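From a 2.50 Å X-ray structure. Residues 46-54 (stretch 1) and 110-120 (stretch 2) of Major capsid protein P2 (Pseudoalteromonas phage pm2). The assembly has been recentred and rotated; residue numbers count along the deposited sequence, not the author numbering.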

# COMPACT_ATOMS: atom_id res chain seq x y z
N ASN A 46 -17.90 -13.08 -25.01
CA ASN A 46 -17.63 -11.97 -25.91
C ASN A 46 -17.94 -10.59 -25.33
O ASN A 46 -18.77 -9.86 -25.85
CB ASN A 46 -18.34 -12.17 -27.25
CG ASN A 46 -18.15 -13.57 -27.80
OD1 ASN A 46 -17.04 -14.09 -27.84
ND2 ASN A 46 -19.25 -14.20 -28.21
N VAL A 47 -17.23 -10.24 -24.26
CA VAL A 47 -17.41 -8.94 -23.63
C VAL A 47 -16.58 -7.91 -24.38
O VAL A 47 -15.36 -8.02 -24.48
CB VAL A 47 -17.03 -8.99 -22.14
CG1 VAL A 47 -17.34 -7.66 -21.47
CG2 VAL A 47 -17.75 -10.13 -21.44
N ARG A 48 -17.26 -6.91 -24.94
CA ARG A 48 -16.58 -5.88 -25.71
C ARG A 48 -16.93 -4.48 -25.23
O ARG A 48 -18.10 -4.13 -25.09
CB ARG A 48 -16.91 -6.01 -27.20
CG ARG A 48 -17.18 -7.43 -27.66
CD ARG A 48 -18.03 -7.46 -28.92
NE ARG A 48 -19.46 -7.39 -28.62
CZ ARG A 48 -20.27 -8.44 -28.57
NH1 ARG A 48 -19.79 -9.66 -28.79
NH2 ARG A 48 -21.55 -8.29 -28.29
N VAL A 49 -15.90 -3.68 -24.99
CA VAL A 49 -16.07 -2.29 -24.59
C VAL A 49 -15.92 -1.47 -25.86
O VAL A 49 -14.85 -1.46 -26.47
CB VAL A 49 -15.04 -1.89 -23.52
CG1 VAL A 49 -15.16 -0.41 -23.20
CG2 VAL A 49 -15.22 -2.72 -22.26
N GLU A 50 -17.00 -0.83 -26.28
CA GLU A 50 -16.97 -0.05 -27.52
C GLU A 50 -17.20 1.44 -27.33
O GLU A 50 -18.13 1.87 -26.65
CB GLU A 50 -17.98 -0.61 -28.52
CG GLU A 50 -17.88 -2.11 -28.73
CD GLU A 50 -18.86 -2.62 -29.76
OE1 GLU A 50 -19.81 -1.88 -30.09
OE2 GLU A 50 -18.67 -3.75 -30.25
N LEU A 51 -16.34 2.23 -27.97
CA LEU A 51 -16.44 3.68 -27.94
C LEU A 51 -16.73 4.16 -29.35
O LEU A 51 -15.89 4.03 -30.24
CB LEU A 51 -15.13 4.30 -27.45
CG LEU A 51 -14.60 3.88 -26.08
CD1 LEU A 51 -13.61 4.91 -25.55
CD2 LEU A 51 -15.74 3.67 -25.10
N ASP A 52 -17.94 4.67 -29.57
CA ASP A 52 -18.34 5.14 -30.89
C ASP A 52 -18.41 4.00 -31.90
O ASP A 52 -18.15 4.19 -33.09
CB ASP A 52 -17.39 6.24 -31.39
CG ASP A 52 -17.78 7.62 -30.91
OD1 ASP A 52 -18.75 7.73 -30.13
OD2 ASP A 52 -17.13 8.60 -31.32
N GLY A 53 -18.77 2.81 -31.42
CA GLY A 53 -18.90 1.64 -32.27
C GLY A 53 -17.59 0.88 -32.48
O GLY A 53 -17.59 -0.24 -33.00
N ARG A 54 -16.47 1.47 -32.06
CA ARG A 54 -15.17 0.84 -32.21
C ARG A 54 -14.77 0.05 -30.97
O ARG A 54 -15.18 0.39 -29.86
CB ARG A 54 -14.10 1.88 -32.54
CG ARG A 54 -14.60 3.02 -33.43
CD ARG A 54 -13.59 4.14 -33.51
NE ARG A 54 -12.35 3.71 -34.13
CZ ARG A 54 -12.18 3.54 -35.44
NH1 ARG A 54 -13.19 3.76 -36.27
NH2 ARG A 54 -11.01 3.14 -35.91
N GLY A 110 -17.28 14.11 -25.87
CA GLY A 110 -17.02 14.10 -27.31
C GLY A 110 -17.46 12.79 -27.96
O GLY A 110 -17.44 12.66 -29.18
N LEU A 111 -17.84 11.83 -27.13
CA LEU A 111 -18.28 10.52 -27.60
C LEU A 111 -19.73 10.55 -28.07
O LEU A 111 -20.53 11.37 -27.62
CB LEU A 111 -18.13 9.48 -26.48
CG LEU A 111 -16.74 8.88 -26.29
CD1 LEU A 111 -16.71 7.89 -25.41
CD2 LEU A 111 -16.38 8.11 -27.33
N THR A 112 -20.07 9.63 -28.97
CA THR A 112 -21.43 9.51 -29.47
C THR A 112 -22.09 8.31 -28.82
O THR A 112 -23.30 8.31 -28.55
CB THR A 112 -21.46 9.42 -31.01
OG1 THR A 112 -20.88 10.59 -31.58
CG2 THR A 112 -22.90 9.27 -31.50
N THR A 113 -21.29 7.28 -28.54
CA THR A 113 -21.78 6.07 -27.89
C THR A 113 -20.70 5.39 -27.06
O THR A 113 -19.54 5.30 -27.45
CB THR A 113 -22.41 5.09 -28.90
OG1 THR A 113 -21.40 4.53 -29.74
CG2 THR A 113 -23.46 5.79 -29.75
N CYS A 114 -21.11 4.90 -25.89
CA CYS A 114 -20.23 4.17 -24.99
C CYS A 114 -20.99 2.91 -24.58
O CYS A 114 -22.03 2.99 -23.92
CB CYS A 114 -19.87 5.01 -23.77
SG CYS A 114 -18.29 4.55 -23.02
N GLU A 115 -20.51 1.76 -25.01
CA GLU A 115 -21.20 0.51 -24.75
C GLU A 115 -20.32 -0.61 -24.21
O GLU A 115 -19.12 -0.68 -24.48
CB GLU A 115 -21.86 0.02 -26.04
CG GLU A 115 -23.35 -0.23 -25.94
CD GLU A 115 -24.00 -0.39 -27.30
OE1 GLU A 115 -24.30 0.64 -27.94
OE2 GLU A 115 -24.18 -1.54 -27.74
N ILE A 116 -20.95 -1.53 -23.48
CA ILE A 116 -20.29 -2.72 -22.97
C ILE A 116 -21.16 -3.90 -23.40
O ILE A 116 -22.10 -4.28 -22.69
CB ILE A 116 -20.10 -2.68 -21.45
CG1 ILE A 116 -19.09 -1.60 -21.06
CG2 ILE A 116 -19.64 -4.03 -20.94
CD1 ILE A 116 -18.80 -1.55 -19.58
N LYS A 117 -20.87 -4.43 -24.58
CA LYS A 117 -21.65 -5.53 -25.13
C LYS A 117 -21.15 -6.89 -24.66
O LYS A 117 -19.98 -7.05 -24.31
CB LYS A 117 -21.65 -5.47 -26.66
CG LYS A 117 -22.30 -4.22 -27.23
CD LYS A 117 -21.80 -3.93 -28.63
CE LYS A 117 -22.69 -4.57 -29.69
NZ LYS A 117 -22.76 -3.74 -30.93
N PHE A 118 -22.04 -7.87 -24.67
CA PHE A 118 -21.72 -9.23 -24.26
C PHE A 118 -22.85 -10.17 -24.62
O PHE A 118 -23.98 -9.74 -24.85
CB PHE A 118 -21.44 -9.28 -22.75
CG PHE A 118 -22.61 -8.84 -21.91
CD1 PHE A 118 -22.77 -7.51 -21.56
CD2 PHE A 118 -23.55 -9.76 -21.47
CE1 PHE A 118 -23.84 -7.10 -20.79
CE2 PHE A 118 -24.63 -9.35 -20.70
CZ PHE A 118 -24.77 -8.02 -20.36
N ASP A 119 -22.55 -11.46 -24.67
CA ASP A 119 -23.54 -12.48 -25.00
C ASP A 119 -23.78 -13.40 -23.81
O ASP A 119 -22.83 -13.86 -23.17
CB ASP A 119 -23.09 -13.30 -26.21
CG ASP A 119 -22.66 -12.43 -27.37
OD1 ASP A 119 -23.29 -11.37 -27.60
OD2 ASP A 119 -21.69 -12.80 -28.07
N ILE A 120 -25.04 -13.68 -23.51
CA ILE A 120 -25.38 -14.57 -22.41
C ILE A 120 -25.51 -16.00 -22.94
O ILE A 120 -26.30 -16.27 -23.85
CB ILE A 120 -26.66 -14.12 -21.68
CG1 ILE A 120 -26.60 -12.63 -21.37
CG2 ILE A 120 -26.85 -14.93 -20.40
CD1 ILE A 120 -27.78 -12.12 -20.57

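Strand 46-51 and strand 114-120 run antiparallel: their N-to-C directions differ by 167° and their axes approach to 4.6 Å. The register rests on two hydrogen-bonded pairs. Arg48 N donates to Lys117 O and Lys117 N to Arg48 O, both at 2.8 Å, although the second is more bent (138° at the hydrogen against 166°). Glu50 N reaches Glu115 O at 2.8 Å, and Glu115 N reaches Glu50 O at 2.9 Å. Between them, Val49 and Ile116 form a non-hydrogen-bonded pair with a CA-CA distance of 4.5 Å.

Alternation along the strands sorts the side chains by chemistry. Val49, Leu51, Cys114 and Ile116 share a buried apolar face, where Val49 CG2 lies 4.2 Å from Ile116 CG1. Leu51, with chi1 m and chi2 t, places CD2 3.4 Å from Cys114 SG, while its CB meets Leu111 CD2 at 4.0 Å.

Arg48, Glu50, Glu115 and Lys117 occupy the other face. Glu50 (chi1 m, chi2 t) is extended through CG, bringing OE1 to 3.6 Å from Lys117 NZ, a salt bridge, and to 3.2 Å from Lys117 CD. Arg48 has chi1 between wells at -31°; chi3 (-85°) and chi4 (-98°) turn its guanidinium back across the neighbouring strand. One guanidinium face covers Lys117 O, and Asp119 OD1 lies at the edge, 3.6 Å from Arg48 NH2, in a long salt bridge. The other carboxylate oxygen, Asp119 OD2, accepts a nearly linear hydrogen bond from Asn46 ND2 (2.8 Å, 176°).

Where stretch 1 enters its type I' turn, Asp52 N donates to Thr113 O at 2.7 Å. With chi1 at -86°, Asp52 directs OD1 to two successive amides, Thr112 N at 2.6 Å and Thr113 N at 3.0 Å. Gly53 follows at phi 87°, psi -11°, where a CB would jam against the preceding carbonyl oxygen.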